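Local coordinates for protein putative mannose-6-phosphate isomerase YvyI (Bacillus subtilis, PDB 1QWR) that probably catalyses the zinc-dependent interconversion of D-mannose 6-phosphate and D-fructose 6-phosphate, at residues Q6-L11 and G280-E285; K18-T23 and K88-K93; K117-Y122 and E186-S191; A130-G135 and R158-K163. One frame throughout, in Å; residues are numbered along the deposited sequence.

Contact 1. Residues Q6-L11 and G280-E285; sequences QSPIFL and GLLKYE
Apolar packing carries most of this contact, and Tyr-284 and Pro-8 contribute most of it. The phenol leaves strand 278-284 with CG in the crowded position between the backbone N and the carbonyl carbon (chi1 65°), and its ring meets the proline tip to tip, Tyr-284 CE2 lying 3.7 Å from Pro-8 CD. Leu-282, two residues back along the same strand, also points toward 6-11 but packs more loosely, with Leu-282 CD1 4.4 Å from Pro-8 CG. Met-303 lies against both Pro-8 and Tyr-284, while Phe-306 lies against Leu-282 and Tyr-284. The contact thereby fastens the N-terminal lead into strand 9-17 to the cupin domain at the other end of the chain, where strand 278-284 belongs to a four-stranded antiparallel sheet. The two segments run nearly antiparallel, 165° apart, yet Ser-7 CA and Tyr-284 CA are 8.6 Å from each other, so side chains rather than backbone pairing bridge them. Among the polar groups no hydrogen bond crosses. Tyr-284 OH touches Ser-7 CB at 3.2 Å and makes its weak hydrogen bond with Lys-287 NZ instead. Gln-6 O approaches the ring obliquely, 3.5 Å from Tyr-284 CE1. An alanine here in place of Tyr-284 removes the ring and hydroxyl that meet Pro-8 and Ser-7, and would probably loosen the N-terminal lead against the C-terminal cupin domain. Nearer the solvent, Gln-6 NE2 and Glu-285 OE1 are 4.5 Å apart.

Contact 2. Residues K18-T23 and K88-K93; sequences KIWGGT and KLLDVK. With SO4 (sulfate ion), chain C.
Residues Lys-18 to Gly-21 form a type I beta turn, closed by Gly-21 N donating to Lys-18 O at 2.9 Å, and the direction from Trp-20 to Thr-23 lies 98° from that of Leu-90 to Lys-93. A single weak hydrogen bond joins the backbones, from Lys-93 N to Trp-20 O (3.1 Å). Trp-20 is wedged between its neighbours: the CB of Lys-18 sits 3.6 Å above the centre of one indole face, while the six-membered ring abuts the strand edge-on, Trp-20 CZ3 lying 3.3 Å from Asp-91 O. At another edge of the indole, Trp-20 NE1 donates in a nearly straight line (165°) to sulfate O2 at 2.9 Å. Lys-18, its chain bent at chi2 (-77°), swings round so that NZ grips the same sulfate O2, also at 2.9 Å. Asp-91 OD2 accepts a hydrogen bond from Ala-24 N at the start of helix 24-29 and lies 3.2 Å from Gly-22 N. The extended Lys-93 chain passes over Gly-22, where a CB would clash with Lys-93 CD. The sulfate, probably from the crystallisation liquor, is also bound by Ser-97, Lys-99, Arg-210 and Arg-196, the last probably an active-site residue by analogy with relatives; such an anion site close to the zinc is consistent with a pocket for the phosphate of the substrate.

Contact 3. Residues K117-Y122 and E186-S191; sequences KTECWY and ETQQNS. With ZN (zinc ion), chain E.
Zinc anchors the polar centre: Glu-119 OE2 binds it at 2.5 Å, and His-101, His-176 and a water complete the site. The other carboxylate oxygen, Glu-119 OE1, forms a salt bridge with Lys-117 NZ at 3.2 Å; its hydrogen bond is weak, but with the zinc on OE2 it probably helps to fix the carboxylate's rotation. Glu-186 OE2 uses its anti lone pair to accept from Trp-121 NE1 at 2.9 Å, nearly in the indole plane, as the two side chains run side by side. Glu-186 OE2 also comes within 3.5 Å of Glu-119 OE1; this closeness of like charges might raise the proton affinity of Glu-186, though Lys-117 nearby would oppose that. A second water donates to Glu-186 OE1 (2.7 Å) and weakly bridges to Lys-117 NZ. Beneath these groups the backbones pair antiparallel, Cys-120 N to Thr-187 O at 2.9 Å and Thr-187 N to Cys-120 O at 3.1 Å. On the face away from the zinc, Cys-120 SG packs on Thr-187 CB at 3.8 Å. Strand 119-126 is flanked by strands 182-189 and 167-170, strand 182-189 in turn adjoins 85-92, and the Trp-121 ring meets the zinc ligand His-176; the site lies on the cupin-sheet face that carries Glu-119, Trp-121 and Glu-186.

Contact 4. Residues A130-G135 and R158-K163; sequences AEIIYG and RRIKIK
Two donors grip Ala-130 O: Ile-162 N at 3.1 Å, almost straight (170°) but from above the carbonyl plane, and Lys-161 NZ at 2.7 Å, an ammonium whose position is less certain and which also bonds Glu-128 O. Further along, Ile-132 and Ile-160 form a hydrogen-bonded antiparallel pair, Ile-132 N donating to Ile-160 O and Ile-160 N to Ile-132 O. On the face of Glu-131, Ile-133 and Arg-159, Glu-131 OE1 makes a salt bridge with Arg-159 NH1 at 3.1 Å, the carboxylate and guanidinium planes only 20° apart. Ile-133 CG1 lies 4.0 Å above the centre of that guanidinium, so that the aliphatic side chain covers one face of it. Just past the strand, Ile-162 crosses Ile-132 at about a right angle, Ile-162 CG2 lying 3.7 Å from Ile-132 CG2. Ile-162 CG1 meets Ala-130 CB at 3.7 Å. An alanine here in place of Ile-162 removes CG1 and CG2, and would probably loosen the packing of this end of the sheet against strand 119-126. Strand 157-161 is the edge of a three-stranded sheet with 131-136 in the middle and 176-178 beyond; Ile-132 packs on Trp-121, Ile-162 on Ile-123, and both, with Ile-160, on Tyr-168 of strand 167-170, consistent with the two facing sheets of a cupin fold.

Contact 3 is the core of the set, wholly buried about 5 Å from the centre of the chain to its own centre, and its chemistry is that of a metal site: charged groups locked over paired strands. Contact 2, also buried, adjoins it, since strands 85-92 and 182-189 are neighbours and Lys-88 O meets Glu-186 N at 2.8 Å; two of its donors, from Lys-18 and Trp-20, bind a sulfate. Contact 4 meets contact 3 through the consecutive strands 119-126 and 131-136, but its charged residues Arg-159 and Lys-161 are exposed and Glu-131 partly so. Contact 1, centred about 22 Å from the chain's centre, is partly exposed and mostly apolar, and unlike contacts 3 and 4 joins distant chain ends without backbone pairing.

Contact 1. Residues Q6-L11 and G280-E285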
# COMPACT_ATOMS: atom_id res chain seq x y z
N GLN A 6 -0.01 -6.97 -24.26
CA GLN A 6 -0.64 -5.72 -24.64
C GLN A 6 -2.08 -5.54 -24.19
O GLN A 6 -2.90 -5.00 -24.94
CB GLN A 6 -0.57 -5.58 -26.17
CG GLN A 6 0.83 -5.61 -26.73
CD GLN A 6 0.86 -5.48 -28.24
OE1 GLN A 6 1.92 -5.31 -28.84
NE2 GLN A 6 -0.31 -5.56 -28.87
N SER A 7 -2.40 -6.00 -22.99
CA SER A 7 -3.76 -5.84 -22.50
C SER A 7 -3.71 -5.79 -20.97
O SER A 7 -2.80 -6.37 -20.34
CB SER A 7 -4.66 -6.98 -22.98
OG SER A 7 -4.19 -8.22 -22.50
N PRO A 8 -4.69 -5.10 -20.36
CA PRO A 8 -4.75 -4.96 -18.90
C PRO A 8 -4.78 -6.31 -18.20
O PRO A 8 -5.42 -7.25 -18.69
CB PRO A 8 -6.04 -4.16 -18.69
CG PRO A 8 -6.12 -3.33 -19.94
CD PRO A 8 -5.76 -4.32 -21.02
N ILE A 9 -4.10 -6.41 -17.06
CA ILE A 9 -4.08 -7.67 -16.31
C ILE A 9 -4.77 -7.41 -14.98
O ILE A 9 -4.19 -6.76 -14.11
CB ILE A 9 -2.62 -8.13 -16.07
CG1 ILE A 9 -1.91 -8.31 -17.41
CG2 ILE A 9 -2.58 -9.42 -15.22
CD1 ILE A 9 -0.39 -8.38 -17.28
N PHE A 10 -5.99 -7.90 -14.82
CA PHE A 10 -6.73 -7.67 -13.58
C PHE A 10 -6.34 -8.71 -12.54
O PHE A 10 -6.02 -9.85 -12.88
CB PHE A 10 -8.24 -7.71 -13.84
CG PHE A 10 -8.75 -6.49 -14.55
CD1 PHE A 10 -9.33 -5.43 -13.84
CD2 PHE A 10 -8.62 -6.37 -15.93
CE1 PHE A 10 -9.75 -4.26 -14.49
CE2 PHE A 10 -9.04 -5.20 -16.60
CZ PHE A 10 -9.60 -4.15 -15.88
N LEU A 11 -6.38 -8.29 -11.28
CA LEU A 11 -6.00 -9.14 -10.17
C LEU A 11 -7.14 -9.39 -9.20
O LEU A 11 -7.89 -8.48 -8.87
CB LEU A 11 -4.82 -8.51 -9.41
CG LEU A 11 -3.65 -8.34 -10.39
CD1 LEU A 11 -2.56 -7.50 -9.79
CD2 LEU A 11 -3.16 -9.74 -10.78
N GLY A 280 -15.70 3.59 -15.00
CA GLY A 280 -15.35 4.14 -16.29
C GLY A 280 -15.08 3.04 -17.30
O GLY A 280 -15.13 1.85 -16.98
N LEU A 281 -14.78 3.47 -18.51
CA LEU A 281 -14.53 2.54 -19.59
C LEU A 281 -13.13 2.77 -20.16
O LEU A 281 -12.78 3.87 -20.60
CB LEU A 281 -15.61 2.73 -20.67
CG LEU A 281 -15.72 1.63 -21.73
CD1 LEU A 281 -16.08 0.32 -21.06
CD2 LEU A 281 -16.78 1.98 -22.78
N LEU A 282 -12.31 1.71 -20.13
CA LEU A 282 -10.96 1.81 -20.68
C LEU A 282 -11.03 1.27 -22.11
O LEU A 282 -11.50 0.14 -22.35
CB LEU A 282 -9.99 0.97 -19.83
CG LEU A 282 -8.50 1.12 -20.17
CD1 LEU A 282 -7.67 0.67 -18.97
CD2 LEU A 282 -8.16 0.29 -21.38
N LYS A 283 -10.57 2.07 -23.07
CA LYS A 283 -10.59 1.65 -24.46
C LYS A 283 -9.21 1.73 -25.07
O LYS A 283 -8.46 2.67 -24.81
CB LYS A 283 -11.56 2.54 -25.25
CG LYS A 283 -12.93 2.59 -24.62
CD LYS A 283 -14.03 2.82 -25.65
CE LYS A 283 -14.00 4.23 -26.19
NZ LYS A 283 -15.17 4.43 -27.11
N TYR A 284 -8.85 0.72 -25.85
CA TYR A 284 -7.55 0.70 -26.52
C TYR A 284 -7.70 -0.17 -27.76
O TYR A 284 -8.31 -1.25 -27.72
CB TYR A 284 -6.47 0.15 -25.60
CG TYR A 284 -6.64 -1.29 -25.22
CD1 TYR A 284 -5.91 -2.29 -25.86
CD2 TYR A 284 -7.52 -1.66 -24.21
CE1 TYR A 284 -6.05 -3.64 -25.49
CE2 TYR A 284 -7.68 -2.98 -23.84
CZ TYR A 284 -6.95 -3.97 -24.49
OH TYR A 284 -7.15 -5.29 -24.14
N GLU A 285 -7.13 0.31 -28.87
CA GLU A 285 -7.24 -0.37 -30.14
C GLU A 285 -8.73 -0.65 -30.34
O GLU A 285 -9.54 0.25 -30.13
CB GLU A 285 -6.39 -1.65 -30.14
CG GLU A 285 -4.93 -1.35 -29.80
CD GLU A 285 -3.96 -2.41 -30.26
OE1 GLU A 285 -4.20 -3.61 -29.99
OE2 GLU A 285 -2.95 -2.04 -30.89

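Contact 2. Residues K18-T23 and K88-K93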
# COMPACT_ATOMS: atom_id res chain seq x y z
N LYS A 18 -7.78 -9.07 10.77
CA LYS A 18 -6.98 -8.29 11.71
C LYS A 18 -7.85 -7.93 12.90
O LYS A 18 -9.04 -7.64 12.72
CB LYS A 18 -6.48 -7.01 11.06
CG LYS A 18 -5.39 -7.20 10.00
CD LYS A 18 -4.03 -7.47 10.66
CE LYS A 18 -2.94 -7.66 9.60
NZ LYS A 18 -1.57 -7.78 10.18
N ILE A 19 -7.28 -7.93 14.09
CA ILE A 19 -8.09 -7.58 15.25
C ILE A 19 -8.62 -6.17 15.09
O ILE A 19 -9.67 -5.84 15.63
CB ILE A 19 -7.29 -7.70 16.57
CG1 ILE A 19 -6.16 -6.65 16.63
CG2 ILE A 19 -6.70 -9.09 16.69
CD1 ILE A 19 -5.42 -6.63 18.00
N TRP A 20 -7.90 -5.32 14.34
CA TRP A 20 -8.31 -3.94 14.14
C TRP A 20 -9.14 -3.74 12.87
O TRP A 20 -9.50 -2.62 12.51
CB TRP A 20 -7.09 -3.02 14.11
CG TRP A 20 -5.96 -3.48 13.21
CD1 TRP A 20 -4.83 -4.15 13.58
CD2 TRP A 20 -5.87 -3.29 11.78
NE1 TRP A 20 -4.03 -4.39 12.48
CE2 TRP A 20 -4.64 -3.87 11.36
CE3 TRP A 20 -6.70 -2.69 10.82
CZ2 TRP A 20 -4.23 -3.86 10.02
CZ3 TRP A 20 -6.29 -2.69 9.49
CH2 TRP A 20 -5.06 -3.27 9.10
N GLY A 21 -9.45 -4.85 12.20
CA GLY A 21 -10.22 -4.78 10.97
C GLY A 21 -11.72 -4.67 11.17
O GLY A 21 -12.23 -4.78 12.29
N GLY A 22 -12.43 -4.44 10.07
CA GLY A 22 -13.87 -4.31 10.11
C GLY A 22 -14.53 -4.91 8.88
O GLY A 22 -14.09 -5.94 8.38
N THR A 23 -15.58 -4.24 8.39
CA THR A 23 -16.31 -4.71 7.21
C THR A 23 -16.34 -3.65 6.11
O THR A 23 -17.02 -3.82 5.11
CB THR A 23 -17.82 -5.08 7.55
OG1 THR A 23 -18.49 -3.92 8.04
CG2 THR A 23 -17.90 -6.17 8.61
N LYS A 88 -2.08 -2.49 -0.98
CA LYS A 88 -3.20 -2.93 -0.16
C LYS A 88 -4.22 -1.83 0.08
O LYS A 88 -3.91 -0.63 -0.02
CB LYS A 88 -2.72 -3.32 1.24
CG LYS A 88 -1.67 -4.41 1.29
CD LYS A 88 -1.24 -4.57 2.77
CE LYS A 88 -0.05 -5.51 2.93
NZ LYS A 88 0.24 -5.65 4.39
N LEU A 89 -5.44 -2.27 0.39
CA LEU A 89 -6.53 -1.39 0.84
C LEU A 89 -6.65 -1.78 2.32
O LEU A 89 -6.74 -2.99 2.64
CB LEU A 89 -7.85 -1.70 0.11
CG LEU A 89 -7.98 -1.00 -1.24
CD1 LEU A 89 -9.25 -1.52 -1.94
CD2 LEU A 89 -8.04 0.53 -1.06
N LEU A 90 -6.62 -0.79 3.22
CA LEU A 90 -6.66 -1.06 4.66
C LEU A 90 -7.91 -0.47 5.32
O LEU A 90 -8.19 0.72 5.15
CB LEU A 90 -5.44 -0.45 5.35
CG LEU A 90 -4.06 -0.79 4.77
CD1 LEU A 90 -2.99 0.02 5.50
CD2 LEU A 90 -3.81 -2.27 4.92
N ASP A 91 -8.63 -1.31 6.05
CA ASP A 91 -9.83 -0.90 6.77
C ASP A 91 -9.39 -0.79 8.22
O ASP A 91 -9.41 -1.79 8.97
CB ASP A 91 -10.92 -1.97 6.63
CG ASP A 91 -12.16 -1.65 7.46
OD1 ASP A 91 -12.24 -0.53 8.03
OD2 ASP A 91 -13.04 -2.53 7.52
N VAL A 92 -8.95 0.41 8.60
CA VAL A 92 -8.46 0.64 9.95
C VAL A 92 -9.62 1.09 10.83
O VAL A 92 -9.85 2.29 11.03
CB VAL A 92 -7.34 1.69 9.95
CG1 VAL A 92 -6.63 1.72 11.33
CG2 VAL A 92 -6.29 1.36 8.87
N LYS A 93 -10.37 0.11 11.31
CA LYS A 93 -11.53 0.34 12.17
C LYS A 93 -11.02 0.74 13.55
O LYS A 93 -11.48 1.73 14.13
CB LYS A 93 -12.37 -0.94 12.28
CG LYS A 93 -13.64 -0.76 13.09
CD LYS A 93 -14.49 -2.01 13.07
CE LYS A 93 -15.75 -1.81 13.92
NZ LYS A 93 -16.58 -3.04 13.97
S SO4 C . -0.39 -4.53 12.33
O1 SO4 C . -0.72 -3.77 13.57
O2 SO4 C . -1.43 -5.53 12.07
O3 SO4 C . 0.92 -5.17 12.46
O4 SO4 C . -0.35 -3.57 11.20

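Contact 3. Residues K117-Y122 and E186-S191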
# COMPACT_ATOMS: atom_id res chain seq x y z
N LYS A 117 10.71 -2.68 4.06
CA LYS A 117 9.34 -2.21 3.78
C LYS A 117 9.13 -0.69 3.88
O LYS A 117 8.48 -0.18 4.79
CB LYS A 117 8.33 -2.95 4.68
CG LYS A 117 6.85 -3.01 4.23
CD LYS A 117 6.17 -4.15 5.08
CE LYS A 117 4.71 -4.38 4.87
NZ LYS A 117 3.90 -3.30 5.44
N THR A 118 9.73 0.04 2.95
CA THR A 118 9.47 1.47 2.85
C THR A 118 8.06 1.45 2.25
O THR A 118 7.74 0.56 1.46
CB THR A 118 10.47 2.12 1.89
OG1 THR A 118 11.70 2.31 2.60
CG2 THR A 118 9.96 3.49 1.38
N GLU A 119 7.20 2.40 2.64
CA GLU A 119 5.83 2.40 2.15
C GLU A 119 5.24 3.80 2.18
O GLU A 119 5.90 4.76 2.57
CB GLU A 119 4.97 1.49 3.04
CG GLU A 119 5.00 1.96 4.50
CD GLU A 119 4.22 1.08 5.44
OE1 GLU A 119 4.00 -0.09 5.11
OE2 GLU A 119 3.83 1.57 6.52
N CYS A 120 4.00 3.93 1.72
CA CYS A 120 3.34 5.22 1.74
C CYS A 120 1.83 5.02 1.84
O CYS A 120 1.29 3.94 1.52
CB CYS A 120 3.74 6.04 0.50
SG CYS A 120 3.09 5.34 -1.04
N TRP A 121 1.16 6.05 2.33
CA TRP A 121 -0.27 5.99 2.54
C TRP A 121 -1.03 7.10 1.85
O TRP A 121 -0.65 8.27 1.94
CB TRP A 121 -0.61 6.11 4.03
CG TRP A 121 -0.01 5.10 4.91
CD1 TRP A 121 0.13 3.77 4.65
CD2 TRP A 121 0.49 5.32 6.23
NE1 TRP A 121 0.70 3.15 5.73
CE2 TRP A 121 0.93 4.08 6.72
CE3 TRP A 121 0.62 6.46 7.05
CZ2 TRP A 121 1.49 3.93 7.99
CZ3 TRP A 121 1.18 6.31 8.32
CH2 TRP A 121 1.61 5.06 8.78
N TYR A 122 -2.08 6.72 1.14
CA TYR A 122 -2.96 7.71 0.55
C TYR A 122 -4.23 7.52 1.36
O TYR A 122 -4.80 6.43 1.40
CB TYR A 122 -3.29 7.44 -0.92
CG TYR A 122 -4.39 8.35 -1.40
CD1 TYR A 122 -4.14 9.71 -1.61
CD2 TYR A 122 -5.70 7.88 -1.58
CE1 TYR A 122 -5.17 10.59 -1.97
CE2 TYR A 122 -6.74 8.76 -1.94
CZ TYR A 122 -6.47 10.11 -2.13
OH TYR A 122 -7.49 11.01 -2.41
N GLU A 186 -2.42 1.67 0.62
CA GLU A 186 -1.03 1.58 1.02
C GLU A 186 -0.16 0.94 -0.06
O GLU A 186 -0.41 -0.19 -0.48
CB GLU A 186 -0.95 0.74 2.30
CG GLU A 186 0.41 0.69 2.98
CD GLU A 186 0.36 -0.20 4.20
OE1 GLU A 186 0.09 -1.40 4.03
OE2 GLU A 186 0.57 0.31 5.33
N THR A 187 0.84 1.67 -0.52
CA THR A 187 1.73 1.12 -1.54
C THR A 187 3.05 0.88 -0.81
O THR A 187 3.56 1.76 -0.15
CB THR A 187 1.89 2.11 -2.72
OG1 THR A 187 0.59 2.34 -3.32
CG2 THR A 187 2.81 1.51 -3.81
N GLN A 188 3.58 -0.34 -0.91
CA GLN A 188 4.81 -0.66 -0.17
C GLN A 188 5.72 -1.62 -0.95
O GLN A 188 5.35 -2.10 -2.02
CB GLN A 188 4.39 -1.29 1.16
CG GLN A 188 3.72 -2.68 1.02
CD GLN A 188 2.48 -2.83 1.92
OE1 GLN A 188 1.37 -2.36 1.57
NE2 GLN A 188 2.65 -3.47 3.06
N GLN A 189 6.92 -1.87 -0.44
CA GLN A 189 7.79 -2.84 -1.10
C GLN A 189 7.11 -4.17 -0.80
O GLN A 189 6.36 -4.28 0.16
CB GLN A 189 9.18 -2.88 -0.48
CG GLN A 189 9.97 -1.61 -0.65
CD GLN A 189 11.35 -1.76 -0.09
OE1 GLN A 189 12.23 -2.37 -0.71
NE2 GLN A 189 11.55 -1.24 1.10
N ASN A 190 7.43 -5.18 -1.62
CA ASN A 190 6.90 -6.55 -1.49
C ASN A 190 7.58 -7.23 -0.28
O ASN A 190 8.63 -7.87 -0.38
CB ASN A 190 7.20 -7.28 -2.80
CG ASN A 190 6.80 -8.75 -2.76
OD1 ASN A 190 6.06 -9.19 -1.88
ND2 ASN A 190 7.29 -9.50 -3.74
N SER A 191 6.97 -7.04 0.88
CA SER A 191 7.56 -7.52 2.12
C SER A 191 6.49 -7.59 3.19
O SER A 191 5.47 -6.90 3.08
CB SER A 191 8.65 -6.51 2.56
OG SER A 191 8.99 -6.60 3.94
ZN ZN E . 3.14 -0.06 8.29
O HOH W 1 0.63 -3.37 5.74
O HOH W 2 2.73 -1.86 6.46

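Contact 4. Residues A130-G135 and R158-K163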
# COMPACT_ATOMS: atom_id res chain seq x y z
N ALA A 130 -9.51 11.89 12.92
CA ALA A 130 -8.52 10.85 12.67
C ALA A 130 -7.07 11.34 12.78
O ALA A 130 -6.75 12.50 12.47
CB ALA A 130 -8.76 10.22 11.28
N GLU A 131 -6.20 10.45 13.21
CA GLU A 131 -4.78 10.75 13.34
C GLU A 131 -3.96 9.53 12.93
O GLU A 131 -4.48 8.44 12.69
CB GLU A 131 -4.39 11.02 14.79
CG GLU A 131 -5.16 12.06 15.55
CD GLU A 131 -4.65 12.15 16.99
OE1 GLU A 131 -4.72 11.13 17.72
OE2 GLU A 131 -4.16 13.24 17.38
N ILE A 132 -2.66 9.75 12.87
CA ILE A 132 -1.70 8.69 12.62
C ILE A 132 -0.54 8.97 13.58
O ILE A 132 -0.36 10.11 14.04
CB ILE A 132 -1.15 8.69 11.17
CG1 ILE A 132 -0.40 9.99 10.88
CG2 ILE A 132 -2.30 8.45 10.19
CD1 ILE A 132 0.38 9.98 9.55
N ILE A 133 0.22 7.93 13.90
CA ILE A 133 1.40 8.06 14.74
C ILE A 133 2.52 8.01 13.71
O ILE A 133 2.59 7.07 12.90
CB ILE A 133 1.52 6.88 15.71
CG1 ILE A 133 0.40 6.96 16.74
CG2 ILE A 133 2.88 6.90 16.41
CD1 ILE A 133 0.22 5.69 17.56
N TYR A 134 3.39 9.01 13.73
CA TYR A 134 4.49 9.11 12.78
C TYR A 134 5.70 9.78 13.42
O TYR A 134 5.71 11.00 13.61
CB TYR A 134 4.04 9.95 11.57
CG TYR A 134 5.02 9.99 10.41
CD1 TYR A 134 4.82 9.19 9.28
CD2 TYR A 134 6.11 10.86 10.41
CE1 TYR A 134 5.69 9.26 8.19
CE2 TYR A 134 6.98 10.94 9.33
CZ TYR A 134 6.76 10.14 8.22
OH TYR A 134 7.60 10.23 7.14
N GLY A 135 6.72 8.98 13.73
CA GLY A 135 7.93 9.52 14.33
C GLY A 135 7.87 9.50 15.85
O GLY A 135 6.86 9.10 16.43
N ARG A 158 4.86 10.85 18.14
CA ARG A 158 4.51 12.10 17.49
C ARG A 158 3.25 11.75 16.70
O ARG A 158 3.15 10.69 16.08
CB ARG A 158 5.63 12.58 16.56
CG ARG A 158 6.88 13.04 17.30
CD ARG A 158 8.03 13.33 16.35
NE ARG A 158 7.77 14.41 15.40
CZ ARG A 158 7.77 15.70 15.71
NH1 ARG A 158 8.03 16.10 16.95
NH2 ARG A 158 7.54 16.61 14.76
N ARG A 159 2.27 12.65 16.73
CA ARG A 159 1.02 12.40 16.04
C ARG A 159 0.71 13.46 15.02
O ARG A 159 1.08 14.62 15.18
CB ARG A 159 -0.11 12.28 17.07
CG ARG A 159 0.04 11.09 18.01
CD ARG A 159 -0.96 11.14 19.15
NE ARG A 159 -1.05 9.86 19.86
CZ ARG A 159 -1.86 8.85 19.52
NH1 ARG A 159 -2.66 8.96 18.46
NH2 ARG A 159 -1.88 7.74 20.24
N ILE A 160 0.03 13.06 13.94
CA ILE A 160 -0.33 13.98 12.87
C ILE A 160 -1.81 13.83 12.59
O ILE A 160 -2.31 12.71 12.47
CB ILE A 160 0.45 13.66 11.58
CG1 ILE A 160 1.95 13.79 11.84
CG2 ILE A 160 -0.00 14.60 10.47
CD1 ILE A 160 2.81 13.52 10.60
N LYS A 161 -2.50 14.96 12.52
CA LYS A 161 -3.93 14.98 12.25
C LYS A 161 -4.09 14.81 10.75
O LYS A 161 -3.47 15.53 9.97
CB LYS A 161 -4.53 16.32 12.69
CG LYS A 161 -5.94 16.19 13.23
CD LYS A 161 -6.84 15.50 12.21
CE LYS A 161 -8.16 15.11 12.81
NZ LYS A 161 -8.84 14.13 11.95
N ILE A 162 -4.93 13.87 10.34
CA ILE A 162 -5.12 13.61 8.92
C ILE A 162 -6.52 13.89 8.40
O ILE A 162 -7.48 13.97 9.16
CB ILE A 162 -4.80 12.14 8.59
CG1 ILE A 162 -5.79 11.22 9.31
CG2 ILE A 162 -3.37 11.82 9.01
CD1 ILE A 162 -5.78 9.76 8.83
N LYS A 163 -6.64 14.00 7.07
CA LYS A 163 -7.92 14.24 6.42
C LYS A 163 -7.93 13.49 5.08
O LYS A 163 -6.88 13.10 4.56
CB LYS A 163 -8.11 15.75 6.18
CG LYS A 163 -7.13 16.37 5.19
CD LYS A 163 -7.33 17.89 5.10
CE LYS A 163 -6.26 18.54 4.22
NZ LYS A 163 -6.65 18.56 2.78
O HOH W 3 6.10 13.93 12.95